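Local coordinates for alpha-fucosidase (PDB 2EAB), which probably hydrolyses alpha-1,2-linked L-fucose from glycans, this chain being the calcium-binding catalytic piece of a longer bifidobacterial protein, at residues A[330-341]-A[369-380]. Sequence-based numbering, arbitrary orientation.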
# COMPACT_ATOMS: atom_id res chain seq x y z
N ILE A 330 -8.14 13.44 9.39
CA ILE A 330 -7.11 12.41 9.22
C ILE A 330 -5.75 13.02 8.90
O ILE A 330 -4.74 12.67 9.50
CB ILE A 330 -7.49 11.40 8.11
CG1 ILE A 330 -8.85 10.76 8.39
CG2 ILE A 330 -6.40 10.33 7.97
CD1 ILE A 330 -9.50 10.13 7.17
N TYR A 331 -5.73 13.95 7.95
CA TYR A 331 -4.47 14.51 7.48
C TYR A 331 -3.69 15.20 8.58
O TYR A 331 -2.47 15.07 8.67
CB TYR A 331 -4.69 15.45 6.29
CG TYR A 331 -3.40 15.97 5.71
CD1 TYR A 331 -2.70 15.24 4.74
CD2 TYR A 331 -2.85 17.18 6.14
CE1 TYR A 331 -1.50 15.70 4.22
CE2 TYR A 331 -1.66 17.65 5.63
CZ TYR A 331 -0.99 16.91 4.66
OH TYR A 331 0.20 17.36 4.14
N ASP A 332 -4.38 15.96 9.43
CA ASP A 332 -3.70 16.77 10.44
C ASP A 332 -3.26 16.00 11.69
O ASP A 332 -2.71 16.60 12.61
CB ASP A 332 -4.52 18.02 10.78
CG ASP A 332 -4.49 19.07 9.68
OD1 ASP A 332 -3.49 19.12 8.92
OD2 ASP A 332 -5.45 19.86 9.58
N ARG A 333 -3.47 14.68 11.71
CA ARG A 333 -3.05 13.87 12.86
C ARG A 333 -1.54 13.84 13.04
O ARG A 333 -1.06 13.71 14.17
CB ARG A 333 -3.56 12.43 12.71
CG ARG A 333 -5.05 12.28 12.84
CD ARG A 333 -5.45 10.87 12.49
NE ARG A 333 -6.89 10.66 12.57
CZ ARG A 333 -7.49 9.52 12.28
NH1 ARG A 333 -6.78 8.46 11.90
NH2 ARG A 333 -8.81 9.42 12.38
N VAL A 334 -0.81 13.97 11.94
CA VAL A 334 0.64 13.92 11.96
C VAL A 334 1.20 15.27 11.53
O VAL A 334 0.76 15.85 10.53
CB VAL A 334 1.19 12.80 11.04
CG1 VAL A 334 2.71 12.87 10.92
CG2 VAL A 334 0.77 11.43 11.56
N LYS A 335 2.16 15.77 12.29
CA LYS A 335 2.91 16.96 11.92
C LYS A 335 4.39 16.64 11.99
O LYS A 335 4.82 15.89 12.86
CB LYS A 335 2.57 18.14 12.84
CG LYS A 335 1.11 18.57 12.79
CD LYS A 335 0.79 19.24 11.45
CE LYS A 335 -0.70 19.33 11.21
NZ LYS A 335 -0.98 20.10 9.96
N ILE A 336 5.16 17.21 11.07
CA ILE A 336 6.59 16.97 11.03
C ILE A 336 7.32 18.26 10.67
O ILE A 336 6.98 18.93 9.68
CB ILE A 336 6.97 15.78 10.10
CG1 ILE A 336 8.47 15.48 10.19
CG2 ILE A 336 6.51 16.03 8.65
CD1 ILE A 336 8.88 14.15 9.57
N ASP A 337 8.31 18.62 11.49
CA ASP A 337 9.10 19.83 11.27
C ASP A 337 10.58 19.48 11.25
O ASP A 337 11.17 19.18 12.29
CB ASP A 337 8.80 20.89 12.34
CG ASP A 337 9.37 22.27 11.99
OD1 ASP A 337 10.10 22.40 10.98
OD2 ASP A 337 9.06 23.22 12.73
N LEU A 338 11.16 19.53 10.06
CA LEU A 338 12.58 19.29 9.89
C LEU A 338 13.31 20.56 9.47
O LEU A 338 14.48 20.51 9.09
CB LEU A 338 12.82 18.19 8.85
CG LEU A 338 12.22 16.81 9.14
CD1 LEU A 338 12.59 15.86 8.01
CD2 LEU A 338 12.69 16.26 10.49
N GLY A 339 12.62 21.70 9.54
CA GLY A 339 13.19 22.99 9.14
C GLY A 339 12.87 23.36 7.71
O GLY A 339 13.55 24.20 7.11
N GLN A 340 11.82 22.76 7.16
CA GLN A 340 11.45 22.96 5.76
C GLN A 340 10.92 24.36 5.46
O GLN A 340 10.27 24.98 6.30
CB GLN A 340 10.40 21.93 5.32
CG GLN A 340 9.07 22.00 6.07
CD GLN A 340 9.00 21.03 7.23
OE1 GLN A 340 10.03 20.58 7.75
NE2 GLN A 340 7.79 20.69 7.65
N SER A 341 11.18 24.80 4.24
CA SER A 341 10.43 25.89 3.62
C SER A 341 9.08 25.34 3.15
O SER A 341 8.81 24.14 3.25
CB SER A 341 11.22 26.48 2.45
OG SER A 341 11.73 25.47 1.59
N ARG A 369 14.64 19.86 2.90
CA ARG A 369 13.66 19.47 3.91
C ARG A 369 12.23 19.65 3.40
O ARG A 369 11.35 18.86 3.74
CB ARG A 369 13.88 20.22 5.23
CG ARG A 369 15.28 20.04 5.85
CD ARG A 369 15.67 18.57 6.09
NE ARG A 369 17.10 18.47 6.39
CZ ARG A 369 18.04 17.99 5.57
NH1 ARG A 369 17.73 17.51 4.37
NH2 ARG A 369 19.30 17.97 5.96
N GLU A 370 12.00 20.68 2.58
CA GLU A 370 10.68 20.85 1.96
C GLU A 370 10.30 19.66 1.08
O GLU A 370 9.21 19.11 1.23
CB GLU A 370 10.57 22.16 1.17
CG GLU A 370 9.20 22.32 0.51
CD GLU A 370 9.00 23.65 -0.20
OE1 GLU A 370 9.90 24.52 -0.14
OE2 GLU A 370 7.94 23.82 -0.84
N LEU A 371 11.20 19.25 0.18
CA LEU A 371 10.88 18.13 -0.70
C LEU A 371 10.72 16.82 0.08
O LEU A 371 9.78 16.06 -0.17
CB LEU A 371 11.92 17.97 -1.82
CG LEU A 371 11.51 16.98 -2.92
CD1 LEU A 371 10.23 17.41 -3.63
CD2 LEU A 371 12.62 16.77 -3.94
N GLU A 372 11.60 16.58 1.04
CA GLU A 372 11.55 15.37 1.84
C GLU A 372 10.25 15.28 2.65
O GLU A 372 9.58 14.23 2.66
CB GLU A 372 12.78 15.27 2.74
CG GLU A 372 14.06 15.04 1.93
CD GLU A 372 15.33 15.50 2.63
OE1 GLU A 372 15.31 15.80 3.85
OE2 GLU A 372 16.37 15.56 1.93
N THR A 373 9.87 16.37 3.30
CA THR A 373 8.63 16.37 4.07
C THR A 373 7.38 16.38 3.19
O THR A 373 6.36 15.80 3.57
CB THR A 373 8.57 17.49 5.14
OG1 THR A 373 8.69 18.77 4.51
CG2 THR A 373 9.66 17.31 6.18
N LEU A 374 7.45 17.01 2.03
CA LEU A 374 6.32 16.97 1.10
C LEU A 374 6.06 15.56 0.59
O LEU A 374 4.92 15.12 0.57
CB LEU A 374 6.53 17.91 -0.09
CG LEU A 374 6.22 19.40 0.09
CD1 LEU A 374 6.56 20.15 -1.19
CD2 LEU A 374 4.76 19.64 0.49
N VAL A 375 7.12 14.86 0.18
CA VAL A 375 6.97 13.48 -0.28
C VAL A 375 6.41 12.61 0.85
O VAL A 375 5.50 11.80 0.63
CB VAL A 375 8.28 12.91 -0.85
CG1 VAL A 375 8.15 11.42 -1.15
CG2 VAL A 375 8.67 13.68 -2.12
N TYR A 376 6.94 12.79 2.07
CA TYR A 376 6.42 12.09 3.24
C TYR A 376 4.92 12.30 3.40
O TYR A 376 4.14 11.34 3.53
CB TYR A 376 7.15 12.54 4.52
CG TYR A 376 6.49 11.98 5.75
CD1 TYR A 376 6.74 10.67 6.15
CD2 TYR A 376 5.55 12.72 6.46
CE1 TYR A 376 6.10 10.13 7.25
CE2 TYR A 376 4.90 12.18 7.56
CZ TYR A 376 5.17 10.89 7.95
OH TYR A 376 4.52 10.36 9.03
N LYS A 377 4.51 13.57 3.39
CA LYS A 377 3.13 13.95 3.62
C LYS A 377 2.22 13.45 2.49
O LYS A 377 1.06 13.12 2.72
CB LYS A 377 3.02 15.47 3.74
CG LYS A 377 3.59 16.01 5.04
CD LYS A 377 3.77 17.51 4.98
CE LYS A 377 4.21 18.03 6.33
NZ LYS A 377 4.34 19.52 6.33
N TYR A 378 2.77 13.41 1.28
CA TYR A 378 2.02 12.97 0.10
C TYR A 378 1.59 11.52 0.24
O TYR A 378 0.50 11.16 -0.20
CB TYR A 378 2.89 13.12 -1.14
CG TYR A 378 2.19 13.27 -2.49
CD1 TYR A 378 0.98 13.96 -2.63
CD2 TYR A 378 2.81 12.77 -3.63
CE1 TYR A 378 0.40 14.12 -3.91
CE2 TYR A 378 2.24 12.93 -4.89
CZ TYR A 378 1.05 13.61 -5.02
OH TYR A 378 0.52 13.78 -6.28
N GLY A 379 2.43 10.68 0.84
CA GLY A 379 2.09 9.28 1.06
C GLY A 379 0.88 9.14 1.96
O GLY A 379 0.06 8.25 1.77
N ARG A 380 0.77 10.03 2.94
CA ARG A 380 -0.40 10.05 3.80
C ARG A 380 -1.61 10.55 3.01
O ARG A 380 -2.66 9.91 3.01
CB ARG A 380 -0.16 10.91 5.05
CG ARG A 380 0.95 10.36 5.94
CD ARG A 380 1.04 11.07 7.28
NE ARG A 380 -0.09 10.77 8.16
CZ ARG A 380 -1.12 11.58 8.36
NH1 ARG A 380 -1.19 12.77 7.75
NH2 ARG A 380 -2.09 11.22 9.18
O HOH W 1 3.70 19.21 9.28
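R380 brings its guanidinium up to the C-terminal end of the helix that closes at Y331. NH2 donates to I330 O at 3.0 Å, nearly straight at 166° and within the guanidinium plane; I330 O already takes R333 N of the turn, and NH2 comes to it from the other face. NH1 reaches Y331 O at 2.8 Å by a more bent bond. V334, last residue of the type I turn, lays CG2 over one guanidinium face, 3.6 Å from R380 NE, and brings CG1 to the edge of the Y376 ring.

On strand 335-337, I336 turns CG2 between Y376 and the aliphatic part of K377, whose NZ shares water 1 with I336 N. L338 CD1 meets T373 CG2 at 3.7 Å. Beyond the strand, a bend at chi2 (-95°) turns the Q340 amide back against T373; glutamine suits the place because one amide offers NE2 to I336 O and OE1 to L338 N. S341 OG closes this end with a 2.7 Å bond to E370 OE1.

Further out, A435 O receives R380 NE, and D18 takes both Y331 OH and K377 NZ. A leucine in place of R380 has no donor, so Y331 O and A435 O would probably lose the bonds they receive, and I330 O would keep R333 N. Branched aliphatics thus fill the middle, while polar bonds at both ends, outside the strand, pin the segment to helix 365-386; strand 335-337 itself pairs with strand 812-819 at the edge of an antiparallel sheet. A guanidinium suits its end because its several N-H groups serve three carbonyls at once.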